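Long-range contacts in subclass B1 metallo-beta-lactamase (Myroides odoratimimus, PDB 6T5L), which probably hydrolyses the beta-lactam ring of antibiotics, carbapenems among them, at an active site that holds two zinc ions: residues D66-D71 and T106-H111; S87-L92 and H111-Y116; F97-I102 and N128-S133; T115-E120 and T136-N141. All coordinates share one frame; numbering follows the deposited sequence.

How the interactions relate
Interaction 1 meets two others: Thr67 CG2 packs on Leu92 CD2 of interaction 2 at 3.5 Å, while Thr67 N lies 2.9 Å from Cys101 O of interaction 3, a probable hydrogen bond. Interaction 3 carries the zinc ligands His98 and Asp100; the Thr67 side chain is about 12 Å from a zinc ion and that of Ser118, in interaction 4, about 13 Å. Interactions 2 and 4 share Thr115 and Tyr116, so the chain that bridges to Leu92 goes on to pair with strand 137-139. Phe132 of interaction 3 packs on the shared Thr115, CE1 to CG2 4.0 Å, and on Val117. The centres of interactions 1 and 4 are about 17 Å apart.

Interaction 1. Residues D66-D71 and T106-H111; sequences DTPTDD and TEFENH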
# COMPACT_ATOMS: atom_id res chain seq x y z
N ASP A 66 3.23 -1.40 0.93
CA ASP A 66 3.55 -2.01 -0.35
C ASP A 66 4.96 -1.80 -0.91
O ASP A 66 5.44 -0.66 -1.00
CB ASP A 66 2.58 -1.60 -1.45
CG ASP A 66 1.21 -2.28 -1.31
OD1 ASP A 66 0.93 -2.90 -0.23
OD2 ASP A 66 0.43 -2.16 -2.29
N THR A 67 5.73 -2.87 -1.01
CA THR A 67 6.92 -2.75 -1.84
C THR A 67 6.54 -2.26 -3.23
O THR A 67 5.46 -2.57 -3.72
CB THR A 67 7.72 -4.05 -1.92
OG1 THR A 67 7.09 -5.00 -2.81
CG2 THR A 67 7.88 -4.66 -0.51
N PRO A 68 7.39 -1.45 -3.87
CA PRO A 68 7.38 -1.36 -5.34
C PRO A 68 7.52 -2.75 -5.95
O PRO A 68 7.82 -3.74 -5.26
CB PRO A 68 8.59 -0.48 -5.68
CG PRO A 68 8.99 0.23 -4.37
CD PRO A 68 8.52 -0.71 -3.24
N THR A 69 7.32 -2.83 -7.28
CA THR A 69 6.95 -4.08 -7.91
C THR A 69 8.11 -5.07 -8.02
O THR A 69 7.86 -6.27 -8.20
CB THR A 69 6.38 -3.82 -9.33
OG1 THR A 69 7.24 -2.93 -10.04
CG2 THR A 69 4.98 -3.21 -9.26
N ASP A 70 9.36 -4.61 -7.93
CA ASP A 70 10.46 -5.56 -8.01
C ASP A 70 11.65 -5.08 -7.20
O ASP A 70 11.64 -3.99 -6.60
CB ASP A 70 10.84 -5.81 -9.47
CG ASP A 70 11.30 -4.56 -10.16
OD1 ASP A 70 11.60 -3.58 -9.45
OD2 ASP A 70 11.34 -4.52 -11.40
N ASP A 71 12.72 -5.90 -7.22
CA ASP A 71 13.89 -5.62 -6.39
C ASP A 71 14.54 -4.30 -6.82
O ASP A 71 14.89 -3.49 -5.97
CB ASP A 71 14.92 -6.78 -6.43
CG ASP A 71 14.57 -7.92 -5.45
OD1 ASP A 71 13.62 -7.79 -4.66
OD2 ASP A 71 15.28 -8.95 -5.45
N THR A 106 12.52 -9.12 -1.09
CA THR A 106 13.92 -9.53 -0.84
C THR A 106 14.81 -8.31 -0.59
O THR A 106 15.71 -8.33 0.26
CB THR A 106 14.47 -10.33 -2.02
OG1 THR A 106 13.74 -11.58 -2.20
CG2 THR A 106 15.97 -10.66 -1.81
N GLU A 107 14.57 -7.23 -1.32
CA GLU A 107 15.46 -6.10 -1.19
C GLU A 107 15.25 -5.41 0.15
O GLU A 107 16.21 -4.97 0.80
CB GLU A 107 15.22 -5.18 -2.38
CG GLU A 107 16.20 -4.14 -2.55
CD GLU A 107 17.59 -4.68 -2.86
OE1 GLU A 107 17.80 -5.37 -3.85
OE2 GLU A 107 18.46 -4.41 -2.04
N PHE A 108 14.00 -5.37 0.62
CA PHE A 108 13.70 -4.82 1.94
C PHE A 108 14.28 -5.71 3.02
O PHE A 108 14.90 -5.22 4.00
CB PHE A 108 12.18 -4.69 2.16
CG PHE A 108 11.59 -3.46 1.53
CD1 PHE A 108 11.38 -3.42 0.17
CD2 PHE A 108 11.20 -2.33 2.31
CE1 PHE A 108 10.85 -2.28 -0.44
CE2 PHE A 108 10.68 -1.16 1.66
CZ PHE A 108 10.50 -1.14 0.34
N GLU A 109 14.11 -7.02 2.88
CA GLU A 109 14.65 -7.93 3.90
C GLU A 109 16.19 -7.82 3.98
O GLU A 109 16.77 -7.90 5.08
CB GLU A 109 14.21 -9.36 3.60
CG GLU A 109 12.71 -9.57 3.72
CD GLU A 109 12.31 -11.04 3.59
OE1 GLU A 109 12.73 -11.66 2.60
OE2 GLU A 109 11.58 -11.57 4.45
N ASN A 110 16.85 -7.55 2.86
CA ASN A 110 18.30 -7.43 2.83
C ASN A 110 18.79 -6.14 3.45
O ASN A 110 19.97 -6.07 3.81
CB ASN A 110 18.82 -7.52 1.42
CG ASN A 110 18.83 -8.96 0.90
OD1 ASN A 110 18.49 -9.89 1.63
ND2 ASN A 110 19.13 -9.13 -0.37
N HIS A 111 17.92 -5.15 3.60
CA HIS A 111 18.26 -4.00 4.40
C HIS A 111 17.75 -4.14 5.84
O HIS A 111 17.69 -3.15 6.56
CB HIS A 111 17.72 -2.72 3.76
CG HIS A 111 18.41 -2.36 2.48
ND1 HIS A 111 18.23 -3.06 1.31
CD2 HIS A 111 19.30 -1.37 2.18
CE1 HIS A 111 19.00 -2.56 0.36
NE2 HIS A 111 19.65 -1.52 0.86
O HOH W 1 11.68 -9.66 -3.98
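Thr67 and Phe108 meet through a methyl group and one side of the ring, and the Phe108 side chain can be followed outward from its root. CB carries the ring off helix 105-110 with CG anti to the carbonyl carbon (chi1 -81°). CD1 then lies 3.8 Å from Thr67 CG2, and CE1 is equally near that methyl, which approaches the ring obliquely as the two side chains slide past each other in opposite directions. CE1 also reaches Pro68 CD, 4.0 Å away, at the edge of the ring near its plane, and CZ meets the same atom. Pro68 and Phe108 cross at about a right angle, and the proline is backed by Ser74 and Leu77 of helix 71-83. In the metallo-beta-lactamase fold, the loop leading from strand 61-65 into helix 71-83 packs on helix 105-110, with Leu92 of strand 88-93 touching both Thr67 and Phe108.

The polar branch of Thr67 turns away from the ring: OG1 donates to Pro68 O at 2.9 Å and is also hydrogen-bonded to Gly104 N, just before helix 105-110.

Farther out the contact becomes polar and partly water-mediated. One water donates to Asp71 OD1 at 2.8 Å and accepts from Thr106 N at 3.1 Å, joining the first turn of helix 71-83 to helix 105-110. Asp71 OD1 itself stays 3.5 Å from Glu107 N. The carboxylates of Asp71 and Glu107 are turned 83° apart, with OD2 of the former 4.7 Å from OE1 of the latter, a like-charge proximity that may slightly raise one pKa.

Interaction 2. Residues S87-L92 and H111-Y116; sequences SEIIGL and HNIQTY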
# COMPACT_ATOMS: atom_id res chain seq x y z
N SER A 87 16.50 9.35 5.97
CA SER A 87 15.67 8.65 6.93
C SER A 87 15.92 7.14 6.94
O SER A 87 16.55 6.53 6.06
CB SER A 87 14.17 8.96 6.66
OG SER A 87 13.86 10.34 6.88
N GLU A 88 15.42 6.53 7.97
CA GLU A 88 15.45 5.10 8.14
C GLU A 88 14.04 4.58 7.87
O GLU A 88 13.04 5.17 8.34
CB GLU A 88 15.92 4.75 9.54
CG GLU A 88 15.76 3.28 9.92
CD GLU A 88 16.06 2.98 11.40
OE1 GLU A 88 15.81 1.81 11.81
OE2 GLU A 88 16.49 3.88 12.15
N ILE A 89 13.94 3.49 7.14
CA ILE A 89 12.65 2.82 6.99
C ILE A 89 12.51 1.87 8.16
O ILE A 89 13.30 0.93 8.28
CB ILE A 89 12.55 2.05 5.66
CG1 ILE A 89 12.68 3.00 4.48
CG2 ILE A 89 11.19 1.29 5.67
CD1 ILE A 89 13.00 2.28 3.16
N ILE A 90 11.48 2.05 8.99
CA ILE A 90 11.35 1.24 10.19
C ILE A 90 10.39 0.09 10.02
O ILE A 90 10.28 -0.74 10.94
CB ILE A 90 10.92 2.05 11.43
CG1 ILE A 90 9.59 2.81 11.25
CG2 ILE A 90 11.99 3.09 11.73
CD1 ILE A 90 9.10 3.46 12.58
N GLY A 91 9.72 -0.03 8.89
CA GLY A 91 8.75 -1.10 8.75
C GLY A 91 8.15 -1.12 7.36
O GLY A 91 7.94 -0.07 6.78
N LEU A 92 7.84 -2.30 6.88
CA LEU A 92 7.14 -2.51 5.62
C LEU A 92 5.83 -3.23 5.90
O LEU A 92 5.79 -4.24 6.62
CB LEU A 92 8.01 -3.33 4.68
CG LEU A 92 7.29 -3.85 3.46
CD1 LEU A 92 7.00 -2.81 2.45
CD2 LEU A 92 8.25 -4.93 2.91
N HIS A 111 17.92 -5.15 3.60
CA HIS A 111 18.26 -4.00 4.40
C HIS A 111 17.75 -4.14 5.84
O HIS A 111 17.69 -3.15 6.56
CB HIS A 111 17.72 -2.72 3.76
CG HIS A 111 18.41 -2.36 2.48
ND1 HIS A 111 18.23 -3.06 1.31
CD2 HIS A 111 19.30 -1.37 2.18
CE1 HIS A 111 19.00 -2.56 0.36
NE2 HIS A 111 19.65 -1.52 0.86
N ASN A 112 17.35 -5.35 6.25
CA ASN A 112 16.78 -5.58 7.57
C ASN A 112 15.69 -4.57 7.95
O ASN A 112 15.65 -4.07 9.07
CB ASN A 112 17.89 -5.60 8.59
CG ASN A 112 19.00 -6.56 8.19
OD1 ASN A 112 18.74 -7.74 8.15
ND2 ASN A 112 20.20 -6.07 7.87
N ILE A 113 14.76 -4.34 7.03
CA ILE A 113 13.53 -3.60 7.31
C ILE A 113 12.48 -4.57 7.83
O ILE A 113 12.09 -5.51 7.13
CB ILE A 113 13.01 -2.87 6.07
CG1 ILE A 113 14.05 -1.80 5.63
CG2 ILE A 113 11.68 -2.19 6.35
CD1 ILE A 113 13.90 -1.39 4.17
N GLN A 114 12.05 -4.38 9.07
CA GLN A 114 11.02 -5.24 9.64
C GLN A 114 9.75 -5.23 8.78
O GLN A 114 9.22 -4.18 8.42
CB GLN A 114 10.68 -4.80 11.05
CG GLN A 114 9.72 -5.73 11.75
CD GLN A 114 10.28 -7.16 11.85
OE1 GLN A 114 11.35 -7.37 12.39
NE2 GLN A 114 9.53 -8.13 11.34
N THR A 115 9.27 -6.43 8.46
CA THR A 115 7.99 -6.63 7.81
C THR A 115 6.88 -6.80 8.85
O THR A 115 7.03 -7.57 9.80
CB THR A 115 8.05 -7.88 6.93
OG1 THR A 115 9.07 -7.66 5.96
CG2 THR A 115 6.75 -8.13 6.21
N TYR A 116 5.78 -6.11 8.63
CA TYR A 116 4.57 -6.25 9.45
C TYR A 116 3.43 -6.69 8.56
O TYR A 116 3.11 -5.98 7.60
CB TYR A 116 4.20 -4.93 10.11
CG TYR A 116 5.17 -4.42 11.14
CD1 TYR A 116 6.27 -3.71 10.74
CD2 TYR A 116 5.01 -4.68 12.49
CE1 TYR A 116 7.18 -3.22 11.64
CE2 TYR A 116 5.92 -4.20 13.41
CZ TYR A 116 7.01 -3.46 12.95
OH TYR A 116 7.96 -2.92 13.78
O HOH W 2 12.99 -2.24 10.43
O HOH W 3 9.52 -0.78 13.38
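Gly91 lies close against Tyr116 and Gln114; a CB there would come 3.0 Å from Tyr116 CE1, too near. With only hydrogens on its alpha carbon, Gly91 CA approaches Gln114 O to 3.1 Å in a CA-H...O contact and meets the edge of the Tyr116 ring near its plane. Ile90 O and Leu92 O also lie at that edge.

Two backbone bonds fix the pairing on either side of Thr115. Leu92 N donates to Gln114 O at 2.8 Å, and Tyr116 N donates to Leu92 O at 2.7 Å with an N-H...O angle of 176°. Water extends the polar link: one molecule donates to Ile90 O at 2.6 Å and is also hydrogen-bonded to Tyr116 OH, while another accepts from Gln114 N.

The apolar part belongs to Ile89 and Ile113. Ile113 CG2, anti to the backbone N as CG1 takes a chi1 of -63°, presses on Ile89 CG2 at 3.6 Å and on Gly91 C, whereas its CD1 reaches Ile89 CD1 at 3.9 Å. The two branched side chains thus touch at both the gamma and the delta methyl, and Phe108 of helix 105-110 packs on Ile113 as well. Leu92 and Thr115 lie side by side, pointing the same way.

Asn112, at positive phi, is the C-prime residue of a Schellman motif that ends helix 105-110. The turned chain then meets strand 88-93 through a single beta bridge between Leu92 and Thr115, and so docks at the edge of a mixed sheet of the metallo-beta-lactamase fold.

Interaction 3. Residues F97-I102 and N128-S133; sequences FHDDCI and NGQEFS. With ZN (zinc ion), chain C; ZN (zinc ion), chain D.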
# COMPACT_ATOMS: atom_id res chain seq x y z
N PHE A 97 -1.33 -10.09 -0.66
CA PHE A 97 -0.30 -11.08 -1.01
C PHE A 97 0.13 -11.02 -2.48
O PHE A 97 1.01 -11.77 -2.87
CB PHE A 97 -0.80 -12.49 -0.67
CG PHE A 97 -1.86 -13.00 -1.60
CD1 PHE A 97 -3.19 -12.64 -1.45
CD2 PHE A 97 -1.52 -13.88 -2.62
CE1 PHE A 97 -4.18 -13.14 -2.35
CE2 PHE A 97 -2.50 -14.40 -3.49
CZ PHE A 97 -3.81 -14.02 -3.37
N HIS A 98 -0.42 -10.13 -3.29
CA HIS A 98 -0.02 -10.10 -4.70
C HIS A 98 1.33 -9.42 -4.87
O HIS A 98 1.85 -8.77 -3.96
CB HIS A 98 -1.04 -9.34 -5.52
CG HIS A 98 -2.29 -10.11 -5.75
ND1 HIS A 98 -3.50 -9.52 -6.00
CD2 HIS A 98 -2.49 -11.45 -5.76
CE1 HIS A 98 -4.41 -10.46 -6.16
NE2 HIS A 98 -3.82 -11.64 -6.05
N ASP A 99 1.85 -9.46 -6.11
CA ASP A 99 3.21 -8.99 -6.35
C ASP A 99 3.33 -7.48 -6.41
O ASP A 99 4.44 -6.96 -6.23
CB ASP A 99 3.79 -9.60 -7.64
CG ASP A 99 4.42 -11.00 -7.44
OD1 ASP A 99 4.62 -11.42 -6.30
OD2 ASP A 99 4.73 -11.65 -8.46
N ASP A 100 2.22 -6.74 -6.64
CA ASP A 100 2.28 -5.28 -6.43
C ASP A 100 2.22 -4.91 -4.95
O ASP A 100 1.99 -3.72 -4.61
CB ASP A 100 1.21 -4.51 -7.26
CG ASP A 100 -0.23 -5.05 -7.15
OD1 ASP A 100 -0.47 -6.28 -7.20
OD2 ASP A 100 -1.18 -4.23 -7.19
N CYS A 101 2.48 -5.90 -4.07
CA CYS A 101 2.61 -5.57 -2.66
C CYS A 101 3.91 -6.12 -2.07
O CYS A 101 4.45 -5.49 -1.16
CB CYS A 101 1.40 -6.07 -1.84
SG CYS A 101 -0.22 -5.78 -2.65
N ILE A 102 4.41 -7.28 -2.59
CA ILE A 102 5.60 -7.92 -2.02
C ILE A 102 6.67 -8.20 -3.06
O ILE A 102 7.63 -8.94 -2.80
CB ILE A 102 5.22 -9.23 -1.31
CG1 ILE A 102 4.53 -10.18 -2.29
CG2 ILE A 102 4.34 -9.00 -0.14
CD1 ILE A 102 4.77 -11.58 -1.99
N ASN A 128 0.21 -20.24 -1.63
CA ASN A 128 0.73 -20.02 -2.96
C ASN A 128 2.24 -20.27 -3.04
O ASN A 128 2.89 -19.85 -4.00
CB ASN A 128 0.36 -18.61 -3.43
CG ASN A 128 -1.16 -18.37 -3.39
OD1 ASN A 128 -1.82 -18.64 -2.39
ND2 ASN A 128 -1.71 -17.89 -4.49
N GLY A 129 2.79 -21.01 -2.06
CA GLY A 129 4.16 -21.48 -2.13
C GLY A 129 5.21 -20.51 -1.63
O GLY A 129 6.41 -20.85 -1.69
N GLN A 130 4.81 -19.33 -1.16
CA GLN A 130 5.76 -18.33 -0.73
C GLN A 130 5.69 -18.11 0.78
O GLN A 130 4.61 -18.08 1.38
CB GLN A 130 5.54 -16.98 -1.42
CG GLN A 130 5.11 -17.02 -2.86
CD GLN A 130 5.31 -15.68 -3.53
OE1 GLN A 130 6.10 -14.85 -3.07
NE2 GLN A 130 4.57 -15.43 -4.61
N GLU A 131 6.86 -17.93 1.37
CA GLU A 131 7.04 -17.54 2.75
C GLU A 131 7.99 -16.36 2.78
O GLU A 131 8.92 -16.29 1.97
CB GLU A 131 7.67 -18.66 3.59
CG GLU A 131 6.86 -19.91 3.79
CD GLU A 131 7.60 -20.92 4.65
OE1 GLU A 131 8.71 -20.61 5.14
OE2 GLU A 131 7.08 -22.04 4.84
N PHE A 132 7.79 -15.46 3.75
CA PHE A 132 8.82 -14.48 4.08
C PHE A 132 10.05 -15.19 4.63
O PHE A 132 9.95 -16.14 5.40
CB PHE A 132 8.30 -13.47 5.10
CG PHE A 132 7.13 -12.70 4.57
CD1 PHE A 132 7.30 -11.54 3.82
CD2 PHE A 132 5.84 -13.20 4.74
CE1 PHE A 132 6.19 -10.85 3.28
CE2 PHE A 132 4.74 -12.52 4.20
CZ PHE A 132 4.93 -11.35 3.47
N SER A 133 11.22 -14.72 4.20
CA SER A 133 12.48 -15.29 4.64
C SER A 133 12.83 -14.86 6.06
O SER A 133 13.11 -15.70 6.93
CB SER A 133 13.60 -14.90 3.69
OG SER A 133 14.82 -14.93 4.39
ZN ZN C . -3.95 -7.58 -5.84
ZN ZN D . -3.42 -4.22 -7.41
O HOH W 4 -3.26 -6.71 -6.45
O HOH W 5 -5.51 -4.31 -8.40
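Ile102 faces two side chains of the segment 128-133, and its branches divide between them. CG1 stands between the backbone N and the carbonyl carbon (chi1 58°), and from it CD1 reaches Gln130 OE1 at 3.7 Å, the two chains crossing at a slant. CG2 goes instead to Phe132, where CE1 is 4.3 Å away and the methyl approaches the ring obliquely. Leu125 of helix 119-127 touches Ile102, Gln130 and Phe132 alike, backing the apolar contact of Ile102 and Phe132 with the polar Gln130 at its border.

Phe97 and Asn128 cross at about a right angle, with ring and amide planes 58° apart. The meeting point on the ring is CE2, and the amide comes to it obliquely. One face of the same ring receives His98 CD2, 3.7 Å above the plane and offset toward the rim. Phe97 therefore touches both the segment 128-133 and a zinc ligand.

His98 directs ND1 to one zinc ion at 2.0 Å, while its NE2 is hydrogen-bonded to Asp194 as a second-shell partner. Two residues later, Asp100 binds the other zinc ion through OD2 at 2.2 Å. His98 O accepts from both Cys101 N and Ile102 N, a pattern that closes the first turn of the short helix 99-102, which carries Asp100 and Ile102 after the N-cap His98. Gly129 at positive phi is the C-prime residue of the Schellman motif ending helix 119-127.

His96 and His161 complete the protein ligands of the first zinc, Cys180 and His221 those of the second: the dinuclear site of subclass B1 metallo-beta-lactamases.

Interaction 4. Residues T115-E120 and T136-N141; sequences TYVSKE and TKDFDN
Phe139 packs its ring against the backbone and CB of Ser118. Ser118 CA stands 3.7 Å above the ring plane over its centre, and CB makes a CH-pi contact 3.9 Å from the centroid, 22° off the normal. Chi1 (63°) puts CG between backbone N and carbonyl carbon, and chi2 (-87°) turns one ring face to Ser118.

On the same face, Tyr116 and Lys137 lie side by side, pointing the same way, with Tyr116 CD2 3.6 Å from Lys137 CB. On the face of Val117 and Asp138, Val117 CG1 meets Thr136 CB at 3.9 Å. Thr136 OG1 donates to the syn lone pair of Asp138 OD1 at 2.6 Å.

Four backbone bonds set this register: Lys137 N to Thr115 O, Val117 N to Lys137 O, Phe139 N to Val117 O and Lys119 N to Phe139 O. Lys119 NZ forms a long, weak salt bridge to Asp140 OD1 at 3.4 Å, and a water accepts from Glu120 N and donates to Asp140 O. Ser118, the N-cap residue, bonds through OG to Thr121 OG1. Ile122 of helix 119-127 touches Val117, Thr136 and Asp138, as expected where a helix links two parallel strands in a beta-alpha-beta unit.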
# COMPACT_ATOMS: atom_id res chain seq x y z
N THR A 115 9.27 -6.43 8.46
CA THR A 115 7.99 -6.63 7.81
C THR A 115 6.88 -6.80 8.85
O THR A 115 7.03 -7.57 9.80
CB THR A 115 8.05 -7.88 6.93
OG1 THR A 115 9.07 -7.66 5.96
CG2 THR A 115 6.75 -8.13 6.21
N TYR A 116 5.78 -6.11 8.63
CA TYR A 116 4.57 -6.25 9.45
C TYR A 116 3.43 -6.69 8.56
O TYR A 116 3.11 -5.98 7.60
CB TYR A 116 4.20 -4.93 10.11
CG TYR A 116 5.17 -4.42 11.14
CD1 TYR A 116 6.27 -3.71 10.74
CD2 TYR A 116 5.01 -4.68 12.49
CE1 TYR A 116 7.18 -3.22 11.64
CE2 TYR A 116 5.92 -4.20 13.41
CZ TYR A 116 7.01 -3.46 12.95
OH TYR A 116 7.96 -2.92 13.78
N VAL A 117 2.82 -7.83 8.83
CA VAL A 117 1.84 -8.36 7.89
C VAL A 117 0.77 -9.13 8.63
O VAL A 117 0.97 -9.65 9.75
CB VAL A 117 2.57 -9.23 6.82
CG1 VAL A 117 3.41 -10.30 7.51
CG2 VAL A 117 1.59 -9.86 5.80
N SER A 118 -0.40 -9.15 8.03
CA SER A 118 -1.52 -9.79 8.68
C SER A 118 -1.37 -11.30 8.55
O SER A 118 -0.73 -11.81 7.62
CB SER A 118 -2.85 -9.34 8.05
OG SER A 118 -3.21 -10.12 6.93
N LYS A 119 -2.05 -12.00 9.44
CA LYS A 119 -1.95 -13.46 9.49
C LYS A 119 -2.61 -14.11 8.28
O LYS A 119 -2.02 -15.01 7.67
CB LYS A 119 -2.55 -13.97 10.79
CG LYS A 119 -1.67 -13.69 12.02
CD LYS A 119 -2.31 -14.18 13.32
CE LYS A 119 -1.38 -14.00 14.50
NZ LYS A 119 -2.09 -14.31 15.78
N GLU A 120 -3.75 -13.61 7.84
CA GLU A 120 -4.37 -14.15 6.62
C GLU A 120 -3.46 -13.93 5.42
O GLU A 120 -3.29 -14.83 4.60
CB GLU A 120 -5.74 -13.51 6.38
CG GLU A 120 -6.61 -14.36 5.47
CD GLU A 120 -7.98 -13.77 5.20
OE1 GLU A 120 -8.65 -14.29 4.27
OE2 GLU A 120 -8.41 -12.84 5.93
N THR A 136 8.58 -12.37 10.46
CA THR A 136 7.66 -11.26 10.38
C THR A 136 7.07 -10.92 11.76
O THR A 136 7.07 -11.72 12.68
CB THR A 136 6.51 -11.60 9.40
OG1 THR A 136 5.89 -12.83 9.82
CG2 THR A 136 7.04 -11.78 7.96
N LYS A 137 6.54 -9.70 11.87
CA LYS A 137 5.69 -9.32 12.99
C LYS A 137 4.25 -9.37 12.47
O LYS A 137 3.94 -8.74 11.46
CB LYS A 137 6.08 -7.93 13.54
CG LYS A 137 7.14 -8.13 14.64
CD LYS A 137 7.91 -6.91 15.03
CE LYS A 137 8.53 -7.13 16.40
NZ LYS A 137 9.64 -6.21 16.72
N ASP A 138 3.41 -10.19 13.09
CA ASP A 138 2.11 -10.54 12.53
C ASP A 138 0.96 -9.88 13.26
O ASP A 138 1.03 -9.65 14.47
CB ASP A 138 1.90 -12.06 12.56
CG ASP A 138 3.05 -12.81 11.94
OD1 ASP A 138 3.86 -12.17 11.23
OD2 ASP A 138 3.14 -14.04 12.14
N PHE A 139 -0.14 -9.63 12.56
CA PHE A 139 -1.29 -9.05 13.24
C PHE A 139 -2.56 -9.66 12.69
O PHE A 139 -2.62 -10.11 11.55
CB PHE A 139 -1.31 -7.51 13.12
CG PHE A 139 -1.45 -6.97 11.70
CD1 PHE A 139 -0.35 -6.78 10.91
CD2 PHE A 139 -2.70 -6.66 11.17
CE1 PHE A 139 -0.45 -6.29 9.62
CE2 PHE A 139 -2.81 -6.14 9.89
CZ PHE A 139 -1.68 -5.95 9.12
N ASP A 140 -3.57 -9.73 13.55
CA ASP A 140 -4.80 -10.38 13.11
C ASP A 140 -5.59 -9.43 12.22
O ASP A 140 -5.73 -9.66 11.01
CB ASP A 140 -5.61 -10.81 14.33
CG ASP A 140 -4.96 -11.97 15.05
OD1 ASP A 140 -4.92 -13.06 14.45
OD2 ASP A 140 -4.45 -11.78 16.19
N ASN A 141 -6.03 -8.33 12.79
CA ASN A 141 -6.96 -7.43 12.14
C ASN A 141 -6.49 -6.00 12.13
O ASN A 141 -7.00 -5.21 11.33
CB ASN A 141 -8.32 -7.44 12.84
CG ASN A 141 -8.94 -8.81 12.90
OD1 ASN A 141 -9.39 -9.25 13.97
ND2 ASN A 141 -9.01 -9.50 11.73
O HOH W 6 -5.27 -11.59 9.51